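Long-range contact in Alr4995 protein (PDB 6LRF), which probably hydrolyses arginine to ornithine and converts ornithine to proline, as a bifunctional arginine dihydrolase and ornithine cyclodeaminase of a cyanobacterium: residues V464-A478 against V674-L687. Sequence-based numbering, arbitrary orientation.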
ATOM      1  N   VAL B 464      -1.909   8.261  -0.277  1.00 45.21           N
ATOM      2  CA  VAL B 464      -1.792   8.288  -1.730  1.00 40.63           C
ATOM      3  C   VAL B 464      -2.083   9.698  -2.285  1.00 45.63           C
ATOM      4  O   VAL B 464      -1.388  10.144  -3.187  1.00 47.68           O
ATOM      5  CB  VAL B 464      -2.708   7.234  -2.394  1.00 44.82           C
ATOM      6  CG1 VAL B 464      -2.407   7.111  -3.870  1.00 45.01           C
ATOM      7  CG2 VAL B 464      -2.509   5.874  -1.737  1.00 50.00           C
ATOM      8  N   SER B 465      -3.064  10.422  -1.749  1.00 35.26           N
ATOM      9  CA  SER B 465      -3.279  11.802  -2.217  1.00 42.21           C
ATOM     10  C   SER B 465      -2.244  12.785  -1.653  1.00 45.73           C
ATOM     11  O   SER B 465      -2.008  12.819  -0.447  1.00 45.55           O
ATOM     12  CB  SER B 465      -4.693  12.290  -1.858  1.00 42.60           C
ATOM     13  OG  SER B 465      -5.685  11.447  -2.416  1.00 38.08           O
ATOM     14  N   SER B 466      -1.638  13.598  -2.516  1.00 41.14           N
ATOM     15  CA  SER B 466      -0.620  14.539  -2.059  1.00 41.06           C
ATOM     16  C   SER B 466      -1.235  15.643  -1.202  1.00 42.49           C
ATOM     17  O   SER B 466      -2.434  15.906  -1.267  1.00 45.00           O
ATOM     18  CB  SER B 466       0.131  15.157  -3.243  1.00 41.85           C
ATOM     19  OG  SER B 466      -0.606  16.228  -3.805  1.00 39.83           O
ATOM     20  N   GLU B 467      -0.408  16.290  -0.397  1.00 32.83           N
ATOM     21  CA  GLU B 467      -0.885  17.338   0.483  1.00 40.57           C
ATOM     22  C   GLU B 467      -1.563  18.469  -0.300  1.00 45.40           C
ATOM     23  O   GLU B 467      -2.545  19.059   0.161  1.00 41.73           O
ATOM     24  CB  GLU B 467       0.269  17.881   1.318  1.00 36.98           C
ATOM     25  CG  GLU B 467      -0.061  19.155   2.067  1.00 49.91           C
ATOM     26  CD  GLU B 467      -1.211  18.973   3.041  1.00 51.73           C
ATOM     27  OE1 GLU B 467      -1.332  17.869   3.633  1.00 39.73           O
ATOM     28  OE2 GLU B 467      -1.997  19.939   3.200  1.00 56.97           O
ATOM     29  N   ARG B 468      -1.055  18.748  -1.497  1.00 45.15           N
ATOM     30  CA  ARG B 468      -1.590  19.842  -2.311  1.00 44.59           C
ATOM     31  C   ARG B 468      -2.990  19.524  -2.803  1.00 42.13           C
ATOM     32  O   ARG B 468      -3.884  20.375  -2.781  1.00 45.42           O
ATOM     33  CB  ARG B 468      -0.671  20.123  -3.496  1.00 47.74           C
ATOM     34  CG  ARG B 468      -0.216  21.562  -3.571  1.00 58.22           C
ATOM     35  CD  ARG B 468       0.837  21.694  -4.637  1.00 63.69           C
ATOM     36  NE  ARG B 468       1.396  23.037  -4.774  1.00 67.08           N
ATOM     37  CZ  ARG B 468       2.351  23.530  -3.993  1.00 65.75           C
ATOM     38  NH1 ARG B 468       2.849  22.794  -3.007  1.00 62.73           N
ATOM     39  NH2 ARG B 468       2.806  24.759  -4.197  1.00 68.29           N
ATOM     40  N   ARG B 469      -3.156  18.288  -3.251  1.00 34.22           N
ATOM     41  CA  ARG B 469      -4.431  17.768  -3.679  1.00 37.75           C
ATOM     42  C   ARG B 469      -5.445  17.823  -2.534  1.00 42.10           C
ATOM     43  O   ARG B 469      -6.527  18.405  -2.672  1.00 38.29           O
ATOM     44  CB  ARG B 469      -4.245  16.336  -4.191  1.00 35.61           C
ATOM     45  CG  ARG B 469      -5.507  15.501  -4.258  1.00 43.39           C
ATOM     46  CD  ARG B 469      -6.346  15.803  -5.487  1.00 44.23           C
ATOM     47  NE  ARG B 469      -7.473  14.878  -5.576  1.00 53.91           N
ATOM     48  CZ  ARG B 469      -8.661  15.183  -6.090  1.00 53.94           C
ATOM     49  NH1 ARG B 469      -8.893  16.402  -6.573  1.00 48.34           N
ATOM     50  NH2 ARG B 469      -9.623  14.267  -6.118  1.00 49.34           N
ATOM     51  N   VAL B 470      -5.081  17.229  -1.400  1.00 38.62           N
ATOM     52  CA  VAL B 470      -5.959  17.173  -0.241  1.00 35.76           C
ATOM     53  C   VAL B 470      -6.392  18.583   0.128  1.00 35.98           C
ATOM     54  O   VAL B 470      -7.550  18.837   0.454  1.00 36.77           O
ATOM     55  CB  VAL B 470      -5.261  16.490   0.953  1.00 37.05           C
ATOM     56  CG1 VAL B 470      -5.942  16.853   2.256  1.00 33.72           C
ATOM     57  CG2 VAL B 470      -5.234  14.981   0.753  1.00 33.41           C
ATOM     58  N   GLU B 471      -5.465  19.519   0.012  1.00 35.42           N
ATOM     59  CA  GLU B 471      -5.735  20.878   0.413  1.00 41.30           C
ATOM     60  C   GLU B 471      -6.698  21.579  -0.566  1.00 41.10           C
ATOM     61  O   GLU B 471      -7.536  22.386  -0.155  1.00 35.42           O
ATOM     62  CB  GLU B 471      -4.413  21.628   0.551  1.00 45.08           C
ATOM     63  CG  GLU B 471      -4.545  23.051   1.035  1.00 59.79           C
ATOM     64  CD  GLU B 471      -3.195  23.705   1.262  1.00 68.32           C
ATOM     65  OE1 GLU B 471      -2.169  23.012   1.063  1.00 65.48           O
ATOM     66  OE2 GLU B 471      -3.161  24.904   1.627  1.00 75.54           O
ATOM     67  N   LEU B 472      -6.607  21.258  -1.853  1.00 40.52           N
ATOM     68  CA  LEU B 472      -7.530  21.859  -2.814  1.00 42.00           C
ATOM     69  C   LEU B 472      -8.919  21.228  -2.669  1.00 38.62           C
ATOM     70  O   LEU B 472      -9.922  21.937  -2.715  1.00 37.44           O
ATOM     71  CB  LEU B 472      -7.009  21.729  -4.252  1.00 45.40           C
ATOM     72  CG  LEU B 472      -6.412  23.019  -4.849  1.00 51.02           C
ATOM     73  CD1 LEU B 472      -7.353  24.209  -4.663  1.00 48.68           C
ATOM     74  CD2 LEU B 472      -5.025  23.349  -4.274  1.00 49.39           C
ATOM     75  N   VAL B 473      -8.973  19.910  -2.469  1.00 30.71           N
ATOM     76  CA  VAL B 473     -10.238  19.243  -2.181  1.00 33.88           C
ATOM     77  C   VAL B 473     -10.901  19.843  -0.943  1.00 34.95           C
ATOM     78  O   VAL B 473     -12.090  20.169  -0.953  1.00 34.83           O
ATOM     79  CB  VAL B 473     -10.047  17.735  -1.975  1.00 35.06           C
ATOM     80  CG1 VAL B 473     -11.297  17.110  -1.333  1.00 27.29           C
ATOM     81  CG2 VAL B 473      -9.722  17.072  -3.292  1.00 32.74           C
ATOM     82  N   VAL B 474     -10.125  20.014   0.119  1.00 28.92           N
ATOM     83  CA  VAL B 474     -10.657  20.597   1.343  1.00 31.55           C
ATOM     84  C   VAL B 474     -11.214  21.981   1.080  1.00 35.46           C
ATOM     85  O   VAL B 474     -12.262  22.350   1.615  1.00 36.15           O
ATOM     86  CB  VAL B 474      -9.580  20.661   2.455  1.00 34.37           C
ATOM     87  CG1 VAL B 474      -9.935  21.702   3.502  1.00 33.14           C
ATOM     88  CG2 VAL B 474      -9.430  19.306   3.089  1.00 29.97           C
ATOM     89  N   GLU B 475     -10.528  22.737   0.231  1.00 35.49           N
ATOM     90  CA  GLU B 475     -10.993  24.068  -0.113  1.00 37.93           C
ATOM     91  C   GLU B 475     -12.346  24.010  -0.819  1.00 34.94           C
ATOM     92  O   GLU B 475     -13.239  24.805  -0.537  1.00 37.22           O
ATOM     93  CB  GLU B 475      -9.966  24.792  -0.985  1.00 41.55           C
ATOM     94  CG  GLU B 475     -10.211  26.298  -1.036  1.00 53.38           C
ATOM     95  CD  GLU B 475      -9.172  27.062  -1.850  1.00 57.41           C
ATOM     96  OE1 GLU B 475      -8.394  26.431  -2.610  1.00 54.47           O
ATOM     97  OE2 GLU B 475      -9.143  28.303  -1.721  1.00 59.44           O
ATOM     98  N   GLN B 476     -12.509  23.051  -1.720  1.00 32.90           N
ATOM     99  CA  GLN B 476     -13.776  22.913  -2.418  1.00 36.63           C
ATOM    100  C   GLN B 476     -14.872  22.415  -1.485  1.00 36.42           C
ATOM    101  O   GLN B 476     -15.978  22.951  -1.509  1.00 38.63           O
ATOM    102  CB  GLN B 476     -13.618  21.996  -3.633  1.00 41.08           C
ATOM    103  CG  GLN B 476     -12.601  22.562  -4.633  1.00 49.22           C
ATOM    104  CD  GLN B 476     -12.155  21.568  -5.692  1.00 56.27           C
ATOM    105  OE1 GLN B 476     -12.626  20.429  -5.739  1.00 53.22           O
ATOM    106  NE2 GLN B 476     -11.223  21.995  -6.544  1.00 62.69           N
ATOM    107  N   VAL B 477     -14.566  21.430  -0.638  1.00 34.03           N
ATOM    108  CA  VAL B 477     -15.554  20.905   0.311  1.00 30.88           C
ATOM    109  C   VAL B 477     -15.972  21.948   1.358  1.00 33.46           C
ATOM    110  O   VAL B 477     -17.154  22.054   1.689  1.00 33.65           O
ATOM    111  CB  VAL B 477     -15.037  19.636   1.033  1.00 26.94           C
ATOM    112  CG1 VAL B 477     -16.057  19.133   2.011  1.00 29.92           C
ATOM    113  CG2 VAL B 477     -14.737  18.541   0.036  1.00 27.75           C
ATOM    114  N   ALA B 478     -15.013  22.718   1.878  1.00 33.21           N
ATOM    115  CA  ALA B 478     -15.316  23.753   2.881  1.00 34.13           C
ATOM    116  C   ALA B 478     -16.288  24.776   2.319  1.00 33.98           C
ATOM    117  O   ALA B 478     -17.213  25.215   3.000  1.00 33.28           O
ATOM    118  CB  ALA B 478     -14.040  24.453   3.360  1.00 34.42           C
ATOM    119  N   VAL B 674     -16.351  13.225  -4.623  1.00 32.71           N
ATOM    120  CA  VAL B 674     -14.927  13.503  -4.527  1.00 33.77           C
ATOM    121  C   VAL B 674     -14.323  12.571  -3.470  1.00 36.22           C
ATOM    122  O   VAL B 674     -14.976  12.207  -2.481  1.00 26.79           O
ATOM    123  CB  VAL B 674     -14.625  14.989  -4.209  1.00 34.07           C
ATOM    124  CG1 VAL B 674     -14.903  15.329  -2.745  1.00 28.73           C
ATOM    125  CG2 VAL B 674     -13.169  15.316  -4.570  1.00 34.18           C
ATOM    126  N   GLY B 675     -13.091  12.138  -3.718  1.00 36.54           N
ATOM    127  CA  GLY B 675     -12.404  11.250  -2.805  1.00 37.45           C
ATOM    128  C   GLY B 675     -10.966  11.679  -2.609  1.00 39.25           C
ATOM    129  O   GLY B 675     -10.305  12.102  -3.560  1.00 39.20           O
ATOM    130  N   VAL B 676     -10.491  11.595  -1.369  1.00 37.90           N
ATOM    131  CA  VAL B 676      -9.073  11.779  -1.059  1.00 39.76           C
ATOM    132  C   VAL B 676      -8.588  10.628  -0.195  1.00 41.47           C
ATOM    133  O   VAL B 676      -9.308  10.141   0.686  1.00 40.81           O
ATOM    134  CB  VAL B 676      -8.767  13.117  -0.329  1.00 37.49           C
ATOM    135  CG1 VAL B 676      -8.644  14.250  -1.319  1.00 42.78           C
ATOM    136  CG2 VAL B 676      -9.816  13.420   0.709  1.00 39.61           C
ATOM    137  N   VAL B 677      -7.368  10.186  -0.474  1.00 40.78           N
ATOM    138  CA  VAL B 677      -6.736   9.124   0.287  1.00 43.75           C
ATOM    139  C   VAL B 677      -5.745   9.768   1.217  1.00 42.77           C
ATOM    140  O   VAL B 677      -4.668  10.184   0.796  1.00 43.15           O
ATOM    141  CB  VAL B 677      -6.030   8.116  -0.600  1.00 47.03           C
ATOM    142  CG1 VAL B 677      -5.380   7.050   0.259  1.00 50.23           C
ATOM    143  CG2 VAL B 677      -7.027   7.497  -1.557  1.00 47.23           C
ATOM    144  N   THR B 678      -6.126   9.879   2.481  1.00 39.86           N
ATOM    145  CA  THR B 678      -5.354  10.674   3.412  1.00 35.12           C
ATOM    146  C   THR B 678      -5.775  10.368   4.845  1.00 37.16           C
ATOM    147  O   THR B 678      -6.712   9.601   5.090  1.00 35.48           O
ATOM    148  CB  THR B 678      -5.513  12.186   3.103  1.00 40.54           C
ATOM    149  OG1 THR B 678      -4.470  12.936   3.735  1.00 42.98           O
ATOM    150  CG2 THR B 678      -6.879  12.711   3.544  1.00 37.40           C
ATOM    151  N   ASP B 679      -5.039  10.936   5.786  1.00 40.40           N
ATOM    152  CA  ASP B 679      -5.380  10.873   7.197  1.00 36.57           C
ATOM    153  C   ASP B 679      -6.644  11.692   7.423  1.00 29.99           C
ATOM    154  O   ASP B 679      -6.666  12.886   7.092  1.00 30.67           O
ATOM    155  CB  ASP B 679      -4.217  11.417   8.034  1.00 39.00           C
ATOM    156  CG  ASP B 679      -4.504  11.412   9.523  1.00 40.72           C
ATOM    157  OD1 ASP B 679      -5.437  12.132   9.957  1.00 38.73           O
ATOM    158  OD2 ASP B 679      -3.766  10.719  10.266  1.00 46.86           O
ATOM    159  N   VAL B 680      -7.680  11.082   8.001  1.00 25.33           N
ATOM    160  CA  VAL B 680      -8.962  11.774   8.112  1.00 24.18           C
ATOM    161  C   VAL B 680      -8.887  12.880   9.168  1.00 25.15           C
ATOM    162  O   VAL B 680      -9.596  13.895   9.085  1.00 28.01           O
ATOM    163  CB  VAL B 680     -10.126  10.786   8.426  1.00 26.66           C
ATOM    164  CG1 VAL B 680      -9.996  10.222   9.828  1.00 23.68           C
ATOM    165  CG2 VAL B 680     -11.456  11.475   8.277  1.00 25.55           C
ATOM    166  N   GLY B 681      -8.009  12.710  10.151  1.00 28.69           N
ATOM    167  CA  GLY B 681      -7.789  13.764  11.128  1.00 25.84           C
ATOM    168  C   GLY B 681      -7.103  14.948  10.473  1.00 25.10           C
ATOM    169  O   GLY B 681      -7.439  16.105  10.744  1.00 29.41           O
ATOM    170  N   LEU B 682      -6.140  14.660   9.606  1.00 28.59           N
ATOM    171  CA  LEU B 682      -5.534  15.711   8.794  1.00 33.55           C
ATOM    172  C   LEU B 682      -6.624  16.437   8.004  1.00 29.94           C
ATOM    173  O   LEU B 682      -6.703  17.675   8.017  1.00 31.63           O
ATOM    174  CB  LEU B 682      -4.477  15.140   7.837  1.00 33.51           C
ATOM    175  CG  LEU B 682      -3.906  16.169   6.844  1.00 35.48           C
ATOM    176  CD1 LEU B 682      -3.362  17.398   7.580  1.00 33.98           C
ATOM    177  CD2 LEU B 682      -2.826  15.559   5.985  1.00 39.19           C
ATOM    178  N   PHE B 683      -7.467  15.650   7.328  1.00 31.61           N
ATOM    179  CA  PHE B 683      -8.557  16.192   6.514  1.00 26.98           C
ATOM    180  C   PHE B 683      -9.452  17.104   7.337  1.00 26.91           C
ATOM    181  O   PHE B 683      -9.755  18.227   6.927  1.00 30.91           O
ATOM    182  CB  PHE B 683      -9.388  15.060   5.883  1.00 29.00           C
ATOM    183  CG  PHE B 683     -10.538  15.548   5.038  1.00 29.68           C
ATOM    184  CD1 PHE B 683     -10.368  15.777   3.685  1.00 31.12           C
ATOM    185  CD2 PHE B 683     -11.790  15.789   5.603  1.00 28.55           C
ATOM    186  CE1 PHE B 683     -11.419  16.230   2.908  1.00 31.46           C
ATOM    187  CE2 PHE B 683     -12.843  16.246   4.828  1.00 32.22           C
ATOM    188  CZ  PHE B 683     -12.655  16.466   3.479  1.00 29.94           C
ATOM    189  N   LEU B 684      -9.880  16.617   8.501  1.00 26.78           N
ATOM    190  CA  LEU B 684     -10.762  17.386   9.377  1.00 26.10           C
ATOM    191  C   LEU B 684     -10.081  18.628   9.948  1.00 30.49           C
ATOM    192  O   LEU B 684     -10.722  19.658  10.180  1.00 28.18           O
ATOM    193  CB  LEU B 684     -11.274  16.500  10.520  1.00 25.22           C
ATOM    194  CG  LEU B 684     -12.308  15.447  10.104  1.00 25.79           C
ATOM    195  CD1 LEU B 684     -12.451  14.349  11.150  1.00 23.17           C
ATOM    196  CD2 LEU B 684     -13.654  16.110   9.835  1.00 22.92           C
ATOM    197  N   SER B 685      -8.781  18.535  10.183  1.00 28.44           N
ATOM    198  CA  SER B 685      -8.063  19.675  10.721  1.00 35.82           C
ATOM    199  C   SER B 685      -8.105  20.854   9.728  1.00 35.56           C
ATOM    200  O   SER B 685      -8.524  21.963  10.069  1.00 33.58           O
ATOM    201  CB  SER B 685      -6.622  19.288  11.052  1.00 32.41           C
ATOM    202  OG  SER B 685      -6.042  20.288  11.878  1.00 48.53           O
ATOM    203  N   LEU B 686      -7.690  20.581   8.498  1.00 33.68           N
ATOM    204  CA  LEU B 686      -7.726  21.549   7.406  1.00 30.63           C
ATOM    205  C   LEU B 686      -9.118  22.090   7.143  1.00 37.60           C
ATOM    206  O   LEU B 686      -9.295  23.282   6.895  1.00 41.23           O
ATOM    207  CB  LEU B 686      -7.208  20.897   6.135  1.00 26.95           C
ATOM    208  CG  LEU B 686      -5.766  20.422   6.163  1.00 38.39           C
ATOM    209  CD1 LEU B 686      -5.494  19.531   4.963  1.00 30.87           C
ATOM    210  CD2 LEU B 686      -4.855  21.637   6.172  1.00 39.61           C
ATOM    211  N   LEU B 687     -10.106  21.198   7.162  1.00 33.83           N
ATOM    212  CA  LEU B 687     -11.484  21.587   6.910  1.00 33.00           C
ATOM    213  C   LEU B 687     -11.941  22.638   7.916  1.00 36.60           C
ATOM    214  O   LEU B 687     -12.573  23.636   7.543  1.00 34.85           O
ATOM    215  CB  LEU B 687     -12.410  20.370   6.957  1.00 27.14           C
ATOM    216  CG  LEU B 687     -13.893  20.663   6.755  1.00 32.73           C
ATOM    217  CD1 LEU B 687     -14.156  21.127   5.318  1.00 31.92           C
ATOM    218  CD2 LEU B 687     -14.721  19.435   7.097  1.00 32.83           C
TER
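V474, on the inner side of helix 467-478, packs against helix 680-687. Its CG1, anti to the backbone N, rests on the backbone of that helix, 3.7 Å from L687 N. Its other methyl, CG2, meets the F683 ring at CD1 and CE1. V473 CG1 comes to the same ring at its edge.

L686, just before L687, also lies against V474, its CB near V474 CG1. Its CD1 meets V470 CG1 at 3.8 Å, the two side chains crossing at about a right angle. The same CD1 touches the bent E467 side chain at OE2. V470 CG2 instead reaches T678 CB tip to tip. V473 faces the strand: its CG2 meets V676 CG1 end on at 3.6 Å. The helices run at 51°, with axes 9.6 Å apart.

V677 closes the other end with polar bonds. S465 N donates to V677 O at 3.0 Å, in the carbonyl plane and on a lone pair. V677 N donates to S465 OG at 2.9 Å, and that bond is nearly straight (169°). S465 OG lies beside its own backbone N (chi1 -58°), which brings it to the strand. With an alanine here, V677 N would probably be left without this acceptor, and the loop would be tied to V677 by the S465 N bond and the V464 packing. V464 CG2 packs on V677 CG1 at 3.7 Å.

Strand 673-677 is the last in the parallel sheet of the Rossmann-like domain, hydrogen-bonded to strand 651-656. The contact thus joins the helix leading into the first strand, 491-495, to the last strand and final helix. E467 N bonds D679 OD2 of the second subunit. Apolar side chains fill the interior, while the paired S465 bonds fix the loop before the helix to the backbone at V677.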